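Local atomic coordinates of endonuclease V (PDB entry 3GOC), a protein that probably repairs deaminated DNA as a magnesium-dependent endonuclease that nicks the strand at the second phosphodiester bond 3' to a deoxyinosine. Residues G44-A48 and A216-R221; V56-A60 and T96-L101; G140-P145 and K181-V185. All blocks are in the same frame, centred on the assembly; numbering follows the deposited sequence.

Contact 1 (G44-A48 and A216-R221); sequences GVDVA and ADSLCR. With MG (magnesium ion), chain C; MG (magnesium ion), chain D.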
loop_
_atom_site.group_PDB
_atom_site.type_symbol
_atom_site.label_atom_id
_atom_site.label_comp_id
_atom_site.label_asym_id
_atom_site.label_seq_id
_atom_site.Cartn_x
_atom_site.Cartn_y
_atom_site.Cartn_z
ATOM N N GLY A 44 12.347 -7.988 -4.385
ATOM C CA GLY A 44 12.302 -9.050 -3.408
ATOM C C GLY A 44 13.620 -9.803 -3.422
ATOM O O GLY A 44 14.247 -9.947 -4.468
ATOM N N VAL A 45 14.061 -10.257 -2.254
ATOM C CA VAL A 45 15.283 -11.035 -2.156
ATOM C C VAL A 45 14.964 -12.254 -1.314
ATOM O O VAL A 45 14.196 -12.177 -0.351
ATOM C CB VAL A 45 16.443 -10.254 -1.482
ATOM C CG1 VAL A 45 17.004 -9.218 -2.441
ATOM C CG2 VAL A 45 15.955 -9.591 -0.208
ATOM N N ASP A 46 15.533 -13.384 -1.702
ATOM C CA ASP A 46 15.329 -14.625 -0.965
ATOM C C ASP A 46 16.470 -15.567 -1.305
ATOM O O ASP A 46 17.170 -15.370 -2.294
ATOM C CB ASP A 46 13.999 -15.271 -1.350
ATOM C CG ASP A 46 13.628 -16.400 -0.435
ATOM O OD1 ASP A 46 12.910 -17.314 -0.897
ATOM O OD2 ASP A 46 14.041 -16.382 0.756
ATOM N N VAL A 47 16.665 -16.584 -0.476
ATOM C CA VAL A 47 17.721 -17.548 -0.721
ATOM C C VAL A 47 17.235 -18.975 -0.545
ATOM O O VAL A 47 16.200 -19.234 0.078
ATOM C CB VAL A 47 18.928 -17.314 0.220
ATOM C CG1 VAL A 47 19.456 -15.895 0.046
ATOM C CG2 VAL A 47 18.514 -17.553 1.661
ATOM N N ALA A 48 17.989 -19.896 -1.130
ATOM C CA ALA A 48 17.699 -21.318 -1.042
ATOM C C ALA A 48 19.020 -22.003 -0.716
ATOM O O ALA A 48 20.024 -21.779 -1.390
ATOM C CB ALA A 48 17.149 -21.833 -2.377
ATOM N N ALA A 216 10.930 -14.037 -5.810
ATOM C CA ALA A 216 12.301 -14.335 -5.430
ATOM C C ALA A 216 12.446 -15.772 -4.947
ATOM O O ALA A 216 13.447 -16.430 -5.236
ATOM C CB ALA A 216 12.772 -13.361 -4.362
ATOM N N ASP A 217 11.450 -16.262 -4.216
ATOM C CA ASP A 217 11.501 -17.633 -3.723
ATOM C C ASP A 217 11.534 -18.612 -4.891
ATOM O O ASP A 217 12.357 -19.532 -4.927
ATOM C CB ASP A 217 10.287 -17.939 -2.840
ATOM C CG ASP A 217 10.214 -19.402 -2.449
ATOM O OD1 ASP A 217 11.039 -19.838 -1.623
ATOM O OD2 ASP A 217 9.344 -20.125 -2.982
ATOM N N SER A 218 10.638 -18.410 -5.852
ATOM C CA SER A 218 10.575 -19.299 -7.003
ATOM C C SER A 218 11.886 -19.278 -7.771
ATOM O O SER A 218 12.404 -20.324 -8.167
ATOM C CB SER A 218 9.432 -18.890 -7.936
ATOM O OG SER A 218 8.169 -19.146 -7.334
ATOM N N LEU A 219 12.440 -18.083 -7.961
ATOM C CA LEU A 219 13.680 -17.957 -8.716
ATOM C C LEU A 219 14.914 -18.558 -8.045
ATOM O O LEU A 219 15.699 -19.243 -8.705
ATOM C CB LEU A 219 13.934 -16.488 -9.080
ATOM C CG LEU A 219 15.209 -16.212 -9.890
ATOM C CD1 LEU A 219 15.227 -17.030 -11.184
ATOM C CD2 LEU A 219 15.280 -14.727 -10.206
ATOM N N CYS A 220 15.117 -18.320 -6.755
ATOM C CA CYS A 220 16.298 -18.915 -6.142
ATOM C C CYS A 220 16.206 -20.436 -6.095
ATOM O O CYS A 220 17.222 -21.124 -6.195
ATOM C CB CYS A 220 16.566 -18.349 -4.737
ATOM S SG CYS A 220 15.337 -18.638 -3.438
ATOM N N ARG A 221 14.999 -20.964 -5.937
ATOM C CA ARG A 221 14.834 -22.412 -5.906
ATOM C C ARG A 221 15.172 -22.994 -7.281
ATOM O O ARG A 221 15.821 -24.041 -7.375
ATOM C CB ARG A 221 13.403 -22.776 -5.507
ATOM C CG ARG A 221 13.099 -22.551 -4.026
ATOM C CD ARG A 221 11.608 -22.693 -3.742
ATOM N NE ARG A 221 11.295 -22.684 -2.317
ATOM C CZ ARG A 221 11.510 -23.706 -1.496
ATOM N NH1 ARG A 221 11.191 -23.609 -0.212
ATOM N NH2 ARG A 221 12.038 -24.832 -1.958
HETATM MG MG MG C . 12.186 -19.123 0.125
HETATM MG MG MG D . 13.042 -18.160 2.164
HETATM O O HOH W 1 13.877 -20.471 -0.670
HETATM O O HOH W 2 11.364 -20.967 1.272
HETATM O O HOH W 3 10.307 -17.841 0.692
HETATM O O HOH W 4 13.871 -16.374 3.805
HETATM O O HOH W 5 12.089 -18.413 4.448
#
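The carboxylates of D46 and D217 meet around a magnesium ion, each giving it its OD1. D217 in turn lies in plane at the edge of the R221 guanidinium, whose NE donates to D217 OD1 over 2.9 Å; the donor arrives on the syn side of the acid, 26° out of the carboxylate plane. One oxygen of D217 therefore serves both the metal and a salt bridge, which probably fixes the rotation of this carboxylate. D46 OD1 and D217 OD1 are each 2.2 Å from the magnesium, and their own separation of 3.2 Å is that of neighbouring ligands of one cation, whose charge probably offsets their repulsion. Three waters add to its shell. One of them donates to V47 O and another accepts from R221 NH1, extending the grip of both segments on the ion. D46 OD2 points to a second magnesium site, which D114 helps to bind, but the two ions lie 2.4 Å apart, so their simultaneous full occupancy is doubtful. Such a carboxylate cluster on a central strand and a C-terminal helix belongs to the RNase H-like fold of endonuclease V: strand 41-49 supplies D46 and helix 211-228 supplies D217. D46 reaches the metal with CG anti to its N (chi1 -169°). Away from the ions the strand and helix meet through small side chains. A216 CB fits against D46 CB at 3.8 Å and also touches G44 O. Farther along, C220 SG rests 3.5 Å from V47 C and 3.8 Å from A48 CB.

Contact 2 (V56-A60 and T96-L101); sequences VVAAA and TVLAAL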
loop_
_atom_site.group_PDB
_atom_site.type_symbol
_atom_site.label_atom_id
_atom_site.label_comp_id
_atom_site.label_asym_id
_atom_site.label_seq_id
_atom_site.Cartn_x
_atom_site.Cartn_y
_atom_site.Cartn_z
ATOM N N VAL A 56 24.717 -21.749 -1.159
ATOM C CA VAL A 56 23.478 -21.009 -0.999
ATOM C C VAL A 56 23.259 -20.207 -2.276
ATOM O O VAL A 56 24.209 -19.700 -2.872
ATOM C CB VAL A 56 23.520 -20.074 0.256
ATOM C CG1 VAL A 56 24.701 -19.115 0.176
ATOM C CG2 VAL A 56 22.203 -19.315 0.385
ATOM N N VAL A 57 22.010 -20.138 -2.719
ATOM C CA VAL A 57 21.678 -19.405 -3.932
ATOM C C VAL A 57 20.726 -18.275 -3.597
ATOM O O VAL A 57 19.700 -18.486 -2.949
ATOM C CB VAL A 57 21.020 -20.329 -4.980
ATOM C CG1 VAL A 57 20.504 -19.502 -6.151
ATOM C CG2 VAL A 57 22.037 -21.353 -5.474
ATOM N N ALA A 58 21.078 -17.071 -4.028
ATOM C CA ALA A 58 20.253 -15.903 -3.770
ATOM C C ALA A 58 19.614 -15.401 -5.049
ATOM O O ALA A 58 20.176 -15.543 -6.136
ATOM C CB ALA A 58 21.091 -14.800 -3.156
ATOM N N ALA A 59 18.423 -14.833 -4.911
ATOM C CA ALA A 59 17.720 -14.271 -6.050
ATOM C C ALA A 59 17.215 -12.888 -5.688
ATOM O O ALA A 59 16.845 -12.623 -4.545
ATOM C CB ALA A 59 16.543 -15.160 -6.453
ATOM N N ALA A 60 17.230 -12.000 -6.672
ATOM C CA ALA A 60 16.722 -10.650 -6.493
ATOM C C ALA A 60 15.792 -10.430 -7.676
ATOM O O ALA A 60 16.187 -10.616 -8.826
ATOM C CB ALA A 60 17.860 -9.638 -6.517
ATOM N N THR A 96 26.288 -13.558 -0.734
ATOM C CA THR A 96 25.614 -14.036 -1.935
ATOM C C THR A 96 24.435 -13.144 -2.315
ATOM O O THR A 96 24.155 -12.952 -3.497
ATOM C CB THR A 96 25.158 -15.502 -1.746
ATOM O OG1 THR A 96 26.296 -16.302 -1.400
ATOM C CG2 THR A 96 24.559 -16.050 -3.031
ATOM N N VAL A 97 23.747 -12.603 -1.314
ATOM C CA VAL A 97 22.621 -11.705 -1.563
ATOM C C VAL A 97 23.157 -10.420 -2.197
ATOM O O VAL A 97 22.569 -9.888 -3.145
ATOM C CB VAL A 97 21.873 -11.362 -0.251
ATOM C CG1 VAL A 97 20.818 -10.288 -0.505
ATOM C CG2 VAL A 97 21.211 -12.615 0.301
ATOM N N LEU A 98 24.274 -9.921 -1.671
ATOM C CA LEU A 98 24.876 -8.707 -2.224
ATOM C C LEU A 98 25.263 -8.954 -3.680
ATOM O O LEU A 98 25.118 -8.072 -4.522
ATOM C CB LEU A 98 26.113 -8.303 -1.410
ATOM C CG LEU A 98 25.838 -7.776 0.005
ATOM C CD1 LEU A 98 27.157 -7.611 0.743
ATOM C CD2 LEU A 98 25.083 -6.456 -0.058
ATOM N N ALA A 99 25.735 -10.163 -3.976
ATOM C CA ALA A 99 26.139 -10.513 -5.337
ATOM C C ALA A 99 24.948 -10.537 -6.295
ATOM O O ALA A 99 25.048 -10.098 -7.447
ATOM C CB ALA A 99 26.848 -11.865 -5.339
ATOM N N ALA A 100 23.819 -11.061 -5.833
ATOM C CA ALA A 100 22.634 -11.107 -6.683
ATOM C C ALA A 100 22.167 -9.686 -6.974
ATOM O O ALA A 100 21.799 -9.366 -8.105
ATOM C CB ALA A 100 21.516 -11.911 -6.008
ATOM N N LEU A 101 22.173 -8.826 -5.956
ATOM C CA LEU A 101 21.748 -7.440 -6.163
ATOM C C LEU A 101 22.698 -6.740 -7.125
ATOM O O LEU A 101 22.266 -5.999 -8.012
ATOM C CB LEU A 101 21.714 -6.686 -4.827
ATOM C CG LEU A 101 20.598 -7.096 -3.860
ATOM C CD1 LEU A 101 20.925 -6.565 -2.479
ATOM C CD2 LEU A 101 19.252 -6.563 -4.341
#
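Methyl-to-methyl packing carries most of the meeting between V56-A60 and T96-L101, with A58 at its middle. A58 CB is set among three residues of the helix: T96 CG2 at 3.7 Å, V97 CG2 at 4.1 Å and A100 CB, also at 4.1 Å. Two residues along the strand, A60 CB touches A100 CB and takes the end of L101, whose CD2 comes to 4.0 Å although its side chain starts out across the contact and not into it. At the other end the side chains of V56 and T96 run alongside one another, pointing opposite ways.

Contacts between carbon and oxygen form the second group. V56 CG1 lies 3.6 Å from T96 OG1. With OG1 beside the backbone N (chi1 -56°), the threonine methyl CG2 falls anti to that N, against A58 CB and V56 O, while the hydroxyl sits beside V56. A58 CB also approaches T96 O at 3.6 Å, and A100 CB rests near A58 O.

The backbones, by contrast, exchange no hydrogen bond: T96 O and V97 O are used within the helix by A100 N and L101 N, while the strand pairs with strands 41-49 and 70-79. Helix 94-102 thus lies on one face of the sheet, and V57 and A59 turn to the other, where helix 211-228 packs. V47 and L130 add to the surroundings of V97. With alanines on both sides, the axes of segments 56-60 and 96-101 approach to 7.1 Å, at a signed crossing angle of -38°, implying a buried seam held by shape and hydrophobic burial, without directional polar bonds.

Contact 3 (G140-P145 and K181-V185); sequences GVAKNP and KPVFV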
loop_
_atom_site.group_PDB
_atom_site.type_symbol
_atom_site.label_atom_id
_atom_site.label_comp_id
_atom_site.label_asym_id
_atom_site.label_seq_id
_atom_site.Cartn_x
_atom_site.Cartn_y
_atom_site.Cartn_z
ATOM N N GLY A 140 11.494 -6.075 6.163
ATOM C CA GLY A 140 11.371 -7.514 6.218
ATOM C C GLY A 140 9.902 -7.874 6.357
ATOM O O GLY A 140 9.135 -7.169 7.012
ATOM N N VAL A 141 9.496 -8.950 5.696
ATOM C CA VAL A 141 8.137 -9.454 5.804
ATOM C C VAL A 141 8.327 -10.946 6.004
ATOM O O VAL A 141 8.917 -11.625 5.159
ATOM C CB VAL A 141 7.288 -9.211 4.541
ATOM C CG1 VAL A 141 5.895 -9.802 4.754
ATOM C CG2 VAL A 141 7.173 -7.715 4.257
ATOM N N ALA A 142 7.849 -11.450 7.136
ATOM C CA ALA A 142 8.004 -12.863 7.480
ATOM C C ALA A 142 6.682 -13.601 7.593
ATOM O O ALA A 142 5.661 -13.013 7.939
ATOM C CB ALA A 142 8.780 -12.985 8.782
ATOM N N LYS A 143 6.721 -14.902 7.307
ATOM C CA LYS A 143 5.536 -15.764 7.334
ATOM C C LYS A 143 5.127 -16.216 8.731
ATOM O O LYS A 143 3.969 -16.559 8.948
ATOM C CB LYS A 143 5.764 -17.014 6.470
ATOM C CG LYS A 143 6.191 -16.742 5.046
ATOM C CD LYS A 143 6.681 -18.022 4.388
ATOM C CE LYS A 143 7.327 -17.768 3.040
ATOM N NZ LYS A 143 6.350 -17.279 2.046
ATOM N N ASN A 144 6.074 -16.238 9.667
ATOM C CA ASN A 144 5.777 -16.651 11.036
ATOM C C ASN A 144 6.342 -15.607 11.992
ATOM O O ASN A 144 7.237 -14.848 11.628
ATOM C CB ASN A 144 6.349 -18.047 11.331
ATOM C CG ASN A 144 7.858 -18.068 11.406
ATOM O OD1 ASN A 144 8.463 -17.426 12.266
ATOM N ND2 ASN A 144 8.478 -18.823 10.514
ATOM N N PRO A 145 5.830 -15.557 13.235
ATOM C CA PRO A 145 6.275 -14.588 14.240
ATOM C C PRO A 145 7.545 -14.911 15.013
ATOM O O PRO A 145 7.914 -14.167 15.918
ATOM C CB PRO A 145 5.067 -14.496 15.157
ATOM C CG PRO A 145 4.613 -15.921 15.200
ATOM C CD PRO A 145 4.697 -16.354 13.744
ATOM N N LYS A 181 -4.549 -15.535 8.218
ATOM C CA LYS A 181 -3.411 -15.358 9.125
ATOM C C LYS A 181 -2.534 -14.178 8.667
ATOM O O LYS A 181 -2.213 -14.062 7.492
ATOM C CB LYS A 181 -2.593 -16.653 9.139
ATOM C CG LYS A 181 -1.133 -16.506 9.534
ATOM C CD LYS A 181 -0.978 -16.152 10.998
ATOM C CE LYS A 181 0.488 -16.055 11.379
ATOM N NZ LYS A 181 1.218 -17.344 11.146
ATOM N N PRO A 182 -2.137 -13.286 9.591
ATOM C CA PRO A 182 -1.306 -12.152 9.169
ATOM C C PRO A 182 0.152 -12.502 8.891
ATOM O O PRO A 182 0.596 -13.632 9.137
ATOM C CB PRO A 182 -1.433 -11.178 10.337
ATOM C CG PRO A 182 -1.565 -12.101 11.519
ATOM C CD PRO A 182 -2.518 -13.164 11.012
ATOM N N VAL A 183 0.883 -11.533 8.345
ATOM C CA VAL A 183 2.309 -11.708 8.096
ATOM C C VAL A 183 2.966 -10.781 9.105
ATOM O O VAL A 183 2.279 -10.009 9.773
ATOM C CB VAL A 183 2.724 -11.339 6.648
ATOM C CG1 VAL A 183 2.121 -12.347 5.682
ATOM C CG2 VAL A 183 2.292 -9.929 6.295
ATOM N N PHE A 184 4.283 -10.853 9.223
ATOM C CA PHE A 184 4.987 -10.063 10.215
ATOM C C PHE A 184 6.000 -9.136 9.593
ATOM O O PHE A 184 7.029 -9.551 9.061
ATOM C CB PHE A 184 5.582 -11.034 11.229
ATOM C CG PHE A 184 4.552 -11.976 11.782
ATOM C CD1 PHE A 184 4.267 -13.184 11.140
ATOM C CD2 PHE A 184 3.756 -11.582 12.856
ATOM C CE1 PHE A 184 3.196 -13.979 11.555
ATOM C CE2 PHE A 184 2.687 -12.361 13.281
ATOM C CZ PHE A 184 2.401 -13.566 12.627
ATOM N N VAL A 185 5.670 -7.855 9.678
ATOM C CA VAL A 185 6.449 -6.784 9.086
ATOM C C VAL A 185 7.389 -6.080 10.051
ATOM O O VAL A 185 6.998 -5.724 11.157
ATOM C CB VAL A 185 5.485 -5.732 8.501
ATOM C CG1 VAL A 185 6.255 -4.613 7.827
ATOM C CG2 VAL A 185 4.531 -6.403 7.527
#
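F184 CG stands anti to the carbonyl carbon (chi1 -53°), and a chi2 of 88° turns the ring so that one face receives P145. The proline lies over that face in a CH-pi contact, with CB 3.8 Å from the centroid and 14° off the ring normal. P145 CD reaches F184 CE1 at 3.6 Å, so two ring carbons of the proline lie against the aromatic. At the phenyl edge, in plane, are the carbonyl carbon of K143 and the ammonium of K181; K181 NZ is 3.6 Å from K143 O. That carbonyl also accepts from R208, which binds the carbonyls of K181 and P182 too and so links K143 to the K181-P182 backbone.

At the backbone of F184 the strands pair. A142 N donates to F184 O at 2.8 Å and F184 N returns a bond of 2.9 Å to A142 O, making this the hydrogen-bonded antiparallel pair. V141 and V185 form the adjacent non-hydrogen-bonded pair, and on their face V141 CG1 meets V183 CG2 at 3.9 Å, beside T200 of helix 193-202.

Strand 138-142 thus has an antiparallel partner here and a parallel one, strand 110-114, on its other edge, as expected in the mixed central sheet of this RNase H-like enzyme; just past its end, the side chain of K143 comes about 4 Å from that of the magnesium ligand D114.

Overall arrangement
The three contacts share one mixed sheet. Contacts 1 and 2 are immediate neighbours, their centres about 9 Å apart: strands 41-49 and 55-64 pair directly, with A48 N close to V57 O at 2.9 Å, and C220 of contact 1 packs on A59. Their helices lie on opposite faces of that pair. Contact 3 sits farther across the sheet, about 17 Å from contact 1 and 22 Å from contact 2, centre to centre. It still borders the metal site, since the side chain of K143 is about 6 Å from a magnesium, while A59 of contact 2 stays about 9 Å away. Contact 1 supplies D46 and D217, and D114 stands between contacts 1 and 3.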